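PDB 6HCD: universal stress protein, which is of unknown molecular function but belongs to the universal stress protein A family, whose members probably act in the cell's response to stress. Local coordinates for residues 60-65 and 96-101; 27-32 and 54-59; 112-117 and 146-151. All blocks are in the same frame, centred on the assembly; numbering follows the deposited sequence.

Contact 1. Residues 60-65 and 96-101; sequences HSLPGG and EHLLVR
His60 enters the contact through its backbone: its carbonyl O takes the N-H of Leu99 at 2.9 Å (N to O), the donor tilted 18° from the carbonyl plane, while CD1 of Leu98 packs on the same oxygen. Its ring turns to the side of the sheet that helix 70-89 covers, where ND1 bonds to Val31 O and CD2 of Leu62 lies in plane at the ring's edge. Ser61, paired with Leu99, faces the other side. Its CA-H meets Leu99 O at 3.3 Å, and its OG, anti to the backbone N (chi1 171°), bonds to Asp108 of helix 105-115. Leu62 N then gives Leu99 O a straight bond of 2.8 Å, so that Leu99 is gripped through both its N-H and its C=O. The side chain of Leu62 reaches Leu98 by CD1 to CD1 at 4.3 Å and Val100 by CB to CG2 at 4.2 Å. Water 1 bridges Leu62 O and Arg101 N where direct pairing between the two segments stops. Arg101, its guanidinium face over Leu99 CD2 offset toward the rim, forms salt bridges through NE with Asp108 and NH1 with Glu115. The C-terminal strand ends are the usual ligand-binding edge of such alpha/beta folds; an unidentified molecule, probably from the crystallisation liquor, bonds to Ser61 N there, consistent with such an edge.

Contact 2. Residues 27-32 and 54-59; sequences IVVAVD and VPVYVV
Val29 sets CG1 between its backbone N and carbonyl carbon (chi1 57°), Val56 carries CG1 anti to the backbone N (chi1 179°), and Val58 holds CG2 anti to its carbonyl carbon; together these rotations send Val29 CG1 in between its two neighbours on segment 54-59. It meets Val56 CG1 at 3.3 Å, tighter than usual for two methyls, and Val58 CG2 at 3.6 Å, Val29 and Val58 running alongside one another with a common direction. Val31 extends the row, its CG2 pressing on Val58 CG1 at 3.6 Å. At the other end Ile27 crosses Val54 at about a right angle, CG1 against CG2 at 3.9 Å. The backbones beneath run parallel, pairing Ile27 with Val56 through Ala30 with Val59, at an angle of 24° between the short strand axes. Five N-H to O=C bonds alternate between them, from Ile27 N on Pro55 O to Val31 N on Val59 O at 3.1 Å. Strand 27-30, helix 36-52 and strand 56-62 form a beta-alpha-beta crossover, the repeating element of the Rossmann-like alpha/beta fold of universal stress proteins. Val29, Val56 and Val58 lie on the side packed by helices 36-52 and 70-89. Turned to the reverse side are Val28, Ala30, Tyr57 and Val59, which meet helix 105-115, chiefly through Phe112. There Val59 CG2 sits 4.0 Å from Ala30 CB and 4.1 Å from Val28 CG1, while the ring of Tyr57 swings off from strand 27-30 to meet the ring of His97. Strand 27-30 is inner in the sheet: Val28 and Ala30 also bond through their backbones to strand 120-128.

Contact 3. Residues 112-117 and 146-151; sequences FADEVD and KANKPV
The carboxylate of Asp114 and the side-chain amide of Asn148 lie nearly coplanar, their planes 17° apart, and meet through OD2 and ND2. ND2 of Asn148 gives OD2 of Asp114 a bond of 2.8 Å that reaches the oxygen on its syn side and runs almost exactly in the amide plane. Lys149 approaches differently, its NZ meeting OD1 of Asp114 from above the carboxylate plane, 37° out of it, in a salt bridge of 3.0 Å. The lysine chain bends at chi2 and again at chi4 (-85°), which brings CE and NZ round to OD1 and curls the ammonium back over the helix end; nearer the backbone, its CG packs on Ala113 CB at 4.2 Å. OD1 also receives a bond from water 2, which accepts from Asn148 N, so three donors in all hold the carboxylate and fix its rotation. Water 3 accepts from Lys149 NZ and donates to Asp114 O at 2.6 Å, with a weak bond to Asp117 OD1. Asp117 itself ends the helix in a Schellman motif at positive phi; its OD1 lies 3.8 Å from Lys149 CE and 4.3 Å from NZ, beyond a salt bridge, though its charge probably still favours the ammonium. The Asn148 amide has a second role, OD1 bonding to Lys127 of the second subunit. The contact therefore clamps the C-terminal end of helix 105-115 to the loop between helix 138-146 and strand 151-154. Ala113 and Ala147 both rest on Ile121 of strand 120-128, and Val151 continues the sheet into the second subunit by antiparallel pairing.

From the N terminus, strand 27-30 leads through helix 36-52 to strand 56-62, and contact 2 closes that crossover. The same strand runs on into contact 1, which closes the next crossover, over helix 70-89, at strand 94-100. Helix 105-115 follows, and contact 3 ties its end to the loop before the last strand, closing an excursion through strand 120-128 and helix 138-146. The three loops stand in series, none inside or across another. Contacts 1 and 2 share the sheet, joined by a probable hydrogen bond from His97 N to Val58 O. Phe112 reaches both from contact 3, packing on Val59, Tyr57, His97 and Leu99, while Glu115 holds Arg101 of contact 1.

Contact 1. Residues 60-65 and 96-101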
loop_
_atom_site.group_PDB
_atom_site.type_symbol
_atom_site.label_atom_id
_atom_site.label_comp_id
_atom_site.label_asym_id
_atom_site.label_seq_id
_atom_site.Cartn_x
_atom_site.Cartn_y
_atom_site.Cartn_z
ATOM N N HIS A 60 -11.570 -13.590 -0.084
ATOM C CA HIS A 60 -10.787 -14.589 -0.780
ATOM C C HIS A 60 -11.535 -14.960 -2.068
ATOM O O HIS A 60 -12.731 -15.161 -2.024
ATOM C CB HIS A 60 -10.539 -15.831 0.084
ATOM C CG HIS A 60 -9.642 -16.805 -0.591
ATOM N ND1 HIS A 60 -8.271 -16.769 -0.440
ATOM C CD2 HIS A 60 -9.906 -17.829 -1.432
ATOM C CE1 HIS A 60 -7.722 -17.742 -1.149
ATOM N NE2 HIS A 60 -8.709 -18.408 -1.774
ATOM N N SER A 61 -10.796 -15.060 -3.179
ATOM C CA SER A 61 -11.332 -15.231 -4.521
ATOM C C SER A 61 -10.997 -16.621 -5.071
ATOM O O SER A 61 -9.844 -17.033 -5.015
ATOM C CB SER A 61 -10.791 -14.160 -5.425
ATOM O OG SER A 61 -11.134 -14.423 -6.785
ATOM N N LEU A 62 -12.006 -17.313 -5.620
ATOM C CA LEU A 62 -11.849 -18.543 -6.425
ATOM C C LEU A 62 -12.614 -18.390 -7.738
ATOM O O LEU A 62 -13.642 -17.720 -7.769
ATOM C CB LEU A 62 -12.414 -19.744 -5.659
ATOM C CG LEU A 62 -11.846 -19.983 -4.263
ATOM C CD1 LEU A 62 -12.742 -20.921 -3.504
ATOM C CD2 LEU A 62 -10.427 -20.506 -4.354
ATOM N N PRO A 63 -12.174 -19.021 -8.857
ATOM C CA PRO A 63 -12.900 -18.916 -10.132
ATOM C C PRO A 63 -14.312 -19.528 -10.111
ATOM O O PRO A 63 -15.276 -18.860 -10.505
ATOM C CB PRO A 63 -12.015 -19.655 -11.146
ATOM C CG PRO A 63 -10.659 -19.741 -10.481
ATOM C CD PRO A 63 -10.939 -19.806 -8.987
ATOM N N GLY A 64 -14.425 -20.783 -9.677
ATOM C CA GLY A 64 -15.722 -21.418 -9.404
ATOM C C GLY A 64 -16.210 -22.376 -10.476
ATOM O O GLY A 64 -17.379 -22.792 -10.429
ATOM N N GLY A 65 -15.351 -22.727 -11.440
ATOM C CA GLY A 65 -15.691 -23.753 -12.446
ATOM C C GLY A 65 -15.353 -25.150 -11.949
ATOM O O GLY A 65 -15.045 -25.343 -10.778
ATOM N N GLU A 96 -16.894 -11.762 6.539
ATOM C CA GLU A 96 -16.360 -12.646 5.508
ATOM C C GLU A 96 -17.066 -12.379 4.171
ATOM O O GLU A 96 -18.290 -12.289 4.137
ATOM C CB GLU A 96 -16.672 -14.116 5.800
ATOM C CG GLU A 96 -16.293 -14.574 7.187
ATOM C CD GLU A 96 -16.694 -16.006 7.459
ATOM O OE1 GLU A 96 -16.843 -16.788 6.494
ATOM O OE2 GLU A 96 -16.858 -16.331 8.648
ATOM N N HIS A 97 -16.292 -12.353 3.089
ATOM C CA HIS A 97 -16.801 -12.237 1.736
ATOM C C HIS A 97 -16.034 -13.183 0.808
ATOM O O HIS A 97 -14.975 -12.843 0.262
ATOM C CB HIS A 97 -16.708 -10.782 1.267
ATOM C CG HIS A 97 -17.632 -9.873 1.998
ATOM N ND1 HIS A 97 -18.905 -9.590 1.540
ATOM C CD2 HIS A 97 -17.487 -9.209 3.166
ATOM C CE1 HIS A 97 -19.494 -8.766 2.385
ATOM N NE2 HIS A 97 -18.656 -8.537 3.407
ATOM N N LEU A 98 -16.548 -14.402 0.666
ATOM C CA LEU A 98 -15.995 -15.358 -0.297
ATOM C C LEU A 98 -16.463 -14.932 -1.680
ATOM O O LEU A 98 -17.651 -14.679 -1.855
ATOM C CB LEU A 98 -16.496 -16.768 0.040
ATOM C CG LEU A 98 -16.033 -17.876 -0.905
ATOM C CD1 LEU A 98 -14.529 -18.066 -0.812
ATOM C CD2 LEU A 98 -16.766 -19.172 -0.611
ATOM N N LEU A 99 -15.533 -14.855 -2.636
ATOM C CA LEU A 99 -15.851 -14.440 -4.002
ATOM C C LEU A 99 -15.601 -15.608 -4.961
ATOM O O LEU A 99 -14.466 -16.020 -5.187
ATOM C CB LEU A 99 -15.004 -13.224 -4.390
ATOM C CG LEU A 99 -15.074 -12.020 -3.454
ATOM C CD1 LEU A 99 -14.096 -10.944 -3.887
ATOM C CD2 LEU A 99 -16.489 -11.467 -3.365
ATOM N N VAL A 100 -16.689 -16.118 -5.544
ATOM C CA VAL A 100 -16.628 -17.096 -6.609
ATOM C C VAL A 100 -17.458 -16.531 -7.765
ATOM O O VAL A 100 -18.667 -16.675 -7.796
ATOM C CB VAL A 100 -17.113 -18.478 -6.135
ATOM C CG1 VAL A 100 -16.910 -19.525 -7.205
ATOM C CG2 VAL A 100 -16.412 -18.911 -4.858
ATOM N N ARG A 101 -16.782 -15.818 -8.667
ATOM C CA ARG A 101 -17.417 -14.887 -9.598
ATOM C C ARG A 101 -16.857 -15.049 -11.021
ATOM O O ARG A 101 -17.092 -14.191 -11.883
ATOM C CB ARG A 101 -17.174 -13.452 -9.111
ATOM C CG ARG A 101 -17.544 -13.215 -7.657
ATOM C CD ARG A 101 -17.972 -11.788 -7.375
ATOM N NE ARG A 101 -16.895 -10.827 -7.541
ATOM C CZ ARG A 101 -16.993 -9.528 -7.268
ATOM N NH1 ARG A 101 -18.174 -9.022 -6.955
ATOM N NH2 ARG A 101 -15.914 -8.752 -7.312
HETATM O O HOH W 1 -14.041 -15.220 -8.979
#

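Contact 2. Residues 27-32 and 54-59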
loop_
_atom_site.group_PDB
_atom_site.type_symbol
_atom_site.label_atom_id
_atom_site.label_comp_id
_atom_site.label_asym_id
_atom_site.label_seq_id
_atom_site.Cartn_x
_atom_site.Cartn_y
_atom_site.Cartn_z
ATOM N N ILE A 27 -12.511 -1.164 5.221
ATOM C CA ILE A 27 -11.190 -1.654 4.877
ATOM C C ILE A 27 -11.388 -3.049 4.262
ATOM O O ILE A 27 -12.026 -3.903 4.881
ATOM C CB ILE A 27 -10.291 -1.714 6.137
ATOM C CG1 ILE A 27 -10.029 -0.337 6.752
ATOM C CG2 ILE A 27 -8.991 -2.457 5.863
ATOM C CD1 ILE A 27 -9.198 0.574 5.868
ATOM N N VAL A 28 -10.823 -3.282 3.076
ATOM C CA VAL A 28 -10.868 -4.593 2.432
ATOM C C VAL A 28 -9.506 -5.255 2.630
ATOM O O VAL A 28 -8.488 -4.633 2.366
ATOM C CB VAL A 28 -11.209 -4.477 0.933
ATOM C CG1 VAL A 28 -10.961 -5.769 0.171
ATOM C CG2 VAL A 28 -12.634 -3.993 0.737
ATOM N N VAL A 29 -9.507 -6.503 3.097
ATOM C CA VAL A 29 -8.283 -7.237 3.286
ATOM C C VAL A 29 -8.399 -8.543 2.492
ATOM O O VAL A 29 -9.388 -9.255 2.593
ATOM C CB VAL A 29 -7.962 -7.451 4.778
ATOM C CG1 VAL A 29 -9.071 -8.160 5.527
ATOM C CG2 VAL A 29 -6.642 -8.168 4.946
ATOM N N ALA A 30 -7.406 -8.797 1.628
ATOM C CA ALA A 30 -7.328 -10.005 0.842
ATOM C C ALA A 30 -6.403 -10.999 1.556
ATOM O O ALA A 30 -5.273 -10.671 1.861
ATOM C CB ALA A 30 -6.833 -9.685 -0.542
ATOM N N VAL A 31 -6.900 -12.213 1.805
ATOM C CA VAL A 31 -6.113 -13.251 2.483
ATOM C C VAL A 31 -6.094 -14.512 1.615
ATOM O O VAL A 31 -7.130 -14.912 1.083
ATOM C CB VAL A 31 -6.652 -13.543 3.897
ATOM C CG1 VAL A 31 -6.467 -12.349 4.812
ATOM C CG2 VAL A 31 -8.093 -13.988 3.874
ATOM N N ASP A 32 -4.912 -15.131 1.485
ATOM C CA ASP A 32 -4.771 -16.351 0.702
ATOM C C ASP A 32 -5.084 -17.553 1.603
ATOM O O ASP A 32 -6.081 -18.223 1.424
ATOM C CB ASP A 32 -3.390 -16.427 0.046
ATOM C CG ASP A 32 -3.194 -17.644 -0.853
ATOM O OD1 ASP A 32 -4.213 -18.157 -1.379
ATOM O OD2 ASP A 32 -2.033 -18.093 -0.987
ATOM N N VAL A 54 -14.451 1.865 11.020
ATOM C CA VAL A 54 -15.129 1.179 9.919
ATOM C C VAL A 54 -14.888 -0.322 10.065
ATOM O O VAL A 54 -13.943 -0.744 10.738
ATOM C CB VAL A 54 -14.657 1.707 8.550
ATOM C CG1 VAL A 54 -14.820 3.221 8.446
ATOM C CG2 VAL A 54 -13.217 1.320 8.262
ATOM N N PRO A 55 -15.748 -1.167 9.464
ATOM C CA PRO A 55 -15.536 -2.609 9.485
ATOM C C PRO A 55 -14.457 -3.053 8.487
ATOM O O PRO A 55 -14.101 -2.299 7.544
ATOM C CB PRO A 55 -16.903 -3.180 9.085
ATOM C CG PRO A 55 -17.535 -2.100 8.228
ATOM C CD PRO A 55 -16.981 -0.789 8.751
ATOM N N VAL A 56 -13.960 -4.276 8.709
ATOM C CA VAL A 56 -13.058 -4.943 7.800
ATOM C C VAL A 56 -13.849 -5.986 7.003
ATOM O O VAL A 56 -14.489 -6.850 7.581
ATOM C CB VAL A 56 -11.881 -5.599 8.550
ATOM C CG1 VAL A 56 -10.949 -6.315 7.591
ATOM C CG2 VAL A 56 -11.112 -4.584 9.393
ATOM N N TYR A 57 -13.760 -5.922 5.675
ATOM C CA TYR A 57 -14.284 -6.963 4.800
ATOM C C TYR A 57 -13.115 -7.846 4.363
ATOM O O TYR A 57 -12.234 -7.382 3.662
ATOM C CB TYR A 57 -14.959 -6.368 3.564
ATOM C CG TYR A 57 -16.271 -5.665 3.790
ATOM C CD1 TYR A 57 -16.799 -5.457 5.058
ATOM C CD2 TYR A 57 -16.969 -5.149 2.703
ATOM C CE1 TYR A 57 -17.999 -4.784 5.242
ATOM C CE2 TYR A 57 -18.164 -4.469 2.870
ATOM C CZ TYR A 57 -18.677 -4.284 4.142
ATOM O OH TYR A 57 -19.856 -3.628 4.306
ATOM N N VAL A 58 -13.127 -9.112 4.797
ATOM C CA VAL A 58 -12.079 -10.044 4.469
ATOM C C VAL A 58 -12.518 -10.824 3.230
ATOM O O VAL A 58 -13.592 -11.438 3.242
ATOM C CB VAL A 58 -11.785 -11.011 5.633
ATOM C CG1 VAL A 58 -10.588 -11.869 5.325
ATOM C CG2 VAL A 58 -11.580 -10.302 6.956
ATOM N N VAL A 59 -11.677 -10.824 2.189
ATOM C CA VAL A 59 -12.048 -11.463 0.925
ATOM C C VAL A 59 -11.041 -12.551 0.562
ATOM O O VAL A 59 -9.827 -12.448 0.862
ATOM C CB VAL A 59 -12.176 -10.452 -0.219
ATOM C CG1 VAL A 59 -13.224 -9.415 0.122
ATOM C CG2 VAL A 59 -10.847 -9.789 -0.551
#

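Contact 3. Residues 112-117 and 146-151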
loop_
_atom_site.group_PDB
_atom_site.type_symbol
_atom_site.label_atom_id
_atom_site.label_comp_id
_atom_site.label_asym_id
_atom_site.label_seq_id
_atom_site.Cartn_x
_atom_site.Cartn_y
_atom_site.Cartn_z
ATOM N N PHE A 112 -14.194 -5.895 -6.306
ATOM C CA PHE A 112 -14.883 -5.930 -5.024
ATOM C C PHE A 112 -14.654 -4.618 -4.255
ATOM O O PHE A 112 -15.606 -4.038 -3.723
ATOM C CB PHE A 112 -14.420 -7.113 -4.167
ATOM C CG PHE A 112 -15.138 -7.202 -2.846
ATOM C CD1 PHE A 112 -16.418 -7.728 -2.778
ATOM C CD2 PHE A 112 -14.562 -6.719 -1.680
ATOM C CE1 PHE A 112 -17.091 -7.794 -1.572
ATOM C CE2 PHE A 112 -15.233 -6.796 -0.468
ATOM C CZ PHE A 112 -16.507 -7.310 -0.423
ATOM N N ALA A 113 -13.391 -4.176 -4.184
ATOM C CA ALA A 113 -13.021 -2.951 -3.480
ATOM C C ALA A 113 -13.776 -1.745 -4.065
ATOM O O ALA A 113 -14.233 -0.893 -3.323
ATOM C CB ALA A 113 -11.531 -2.749 -3.543
ATOM N N ASP A 114 -13.895 -1.692 -5.390
ATOM C CA ASP A 114 -14.670 -0.608 -6.057
ATOM C C ASP A 114 -16.164 -0.736 -5.722
ATOM O O ASP A 114 -16.834 0.253 -5.458
ATOM C CB ASP A 114 -14.423 -0.607 -7.565
ATOM C CG ASP A 114 -13.043 -0.122 -7.962
ATOM O OD1 ASP A 114 -12.367 0.499 -7.110
ATOM O OD2 ASP A 114 -12.643 -0.389 -9.117
ATOM N N GLU A 115 -16.676 -1.969 -5.714
ATOM C CA GLU A 115 -18.102 -2.232 -5.496
ATOM C C GLU A 115 -18.525 -1.771 -4.093
ATOM O O GLU A 115 -19.640 -1.303 -3.926
ATOM C CB GLU A 115 -18.421 -3.710 -5.714
ATOM C CG GLU A 115 -18.386 -4.121 -7.176
ATOM C CD GLU A 115 -18.046 -5.577 -7.453
ATOM O OE1 GLU A 115 -18.064 -6.382 -6.517
ATOM O OE2 GLU A 115 -17.747 -5.894 -8.606
ATOM N N VAL A 116 -17.648 -1.919 -3.092
ATOM C CA VAL A 116 -17.988 -1.582 -1.704
ATOM C C VAL A 116 -17.423 -0.207 -1.323
ATOM O O VAL A 116 -17.528 0.186 -0.160
ATOM C CB VAL A 116 -17.546 -2.668 -0.705
ATOM C CG1 VAL A 116 -18.143 -4.013 -1.069
ATOM C CG2 VAL A 116 -16.033 -2.747 -0.573
ATOM N N ASP A 117 -16.828 0.506 -2.283
ATOM C CA ASP A 117 -16.249 1.833 -2.071
ATOM C C ASP A 117 -15.251 1.804 -0.900
ATOM O O ASP A 117 -15.335 2.623 0.020
ATOM C CB ASP A 117 -17.342 2.884 -1.852
ATOM C CG ASP A 117 -16.858 4.325 -1.976
ATOM O OD1 ASP A 117 -15.848 4.560 -2.654
ATOM O OD2 ASP A 117 -17.495 5.205 -1.382
ATOM N N LYS A 146 -3.573 -2.787 -10.717
ATOM C CA LYS A 146 -4.933 -2.698 -11.268
ATOM C C LYS A 146 -5.888 -1.895 -10.369
ATOM O O LYS A 146 -6.894 -1.412 -10.847
ATOM C CB LYS A 146 -5.507 -4.094 -11.522
ATOM C CG LYS A 146 -4.904 -4.802 -12.726
ATOM C CD LYS A 146 -5.303 -6.250 -12.856
ATOM C CE LYS A 146 -4.752 -6.878 -14.114
ATOM N NZ LYS A 146 -5.543 -8.065 -14.506
ATOM N N ALA A 147 -5.589 -1.782 -9.072
ATOM C CA ALA A 147 -6.562 -1.229 -8.129
ATOM C C ALA A 147 -6.857 0.238 -8.445
ATOM O O ALA A 147 -5.961 0.968 -8.831
ATOM C CB ALA A 147 -6.077 -1.389 -6.713
ATOM N N ASN A 148 -8.103 0.649 -8.211
ATOM C CA ASN A 148 -8.461 2.082 -8.187
ATOM C C ASN A 148 -8.295 2.641 -6.771
ATOM O O ASN A 148 -7.956 3.813 -6.613
ATOM C CB ASN A 148 -9.824 2.296 -8.828
ATOM C CG ASN A 148 -9.787 1.861 -10.273
ATOM O OD1 ASN A 148 -8.952 2.332 -11.050
ATOM N ND2 ASN A 148 -10.668 0.941 -10.634
ATOM N N LYS A 149 -8.355 1.753 -5.775
ATOM C CA LYS A 149 -8.311 2.175 -4.386
ATOM C C LYS A 149 -6.863 2.172 -3.911
ATOM O O LYS A 149 -6.017 1.528 -4.521
ATOM C CB LYS A 149 -9.194 1.252 -3.552
ATOM C CG LYS A 149 -10.676 1.343 -3.870
ATOM C CD LYS A 149 -11.268 2.730 -3.714
ATOM C CE LYS A 149 -12.751 2.775 -3.993
ATOM N NZ LYS A 149 -13.049 2.929 -5.437
ATOM N N PRO A 150 -6.533 2.895 -2.824
ATOM C CA PRO A 150 -5.222 2.750 -2.192
ATOM C C PRO A 150 -4.941 1.277 -1.842
ATOM O O PRO A 150 -5.871 0.574 -1.426
ATOM C CB PRO A 150 -5.365 3.584 -0.917
ATOM C CG PRO A 150 -6.390 4.644 -1.295
ATOM C CD PRO A 150 -7.399 3.886 -2.141
ATOM N N VAL A 151 -3.690 0.825 -2.034
ATOM C CA VAL A 151 -3.303 -0.554 -1.652
ATOM C C VAL A 151 -2.181 -0.473 -0.618
ATOM O O VAL A 151 -1.139 0.139 -0.865
ATOM C CB VAL A 151 -2.882 -1.405 -2.867
ATOM C CG1 VAL A 151 -2.478 -2.825 -2.452
ATOM C CG2 VAL A 151 -3.964 -1.436 -3.930
HETATM O O HOH W 2 -10.167 -1.012 -6.639
HETATM O O HOH W 3 -15.904 2.681 -5.541
#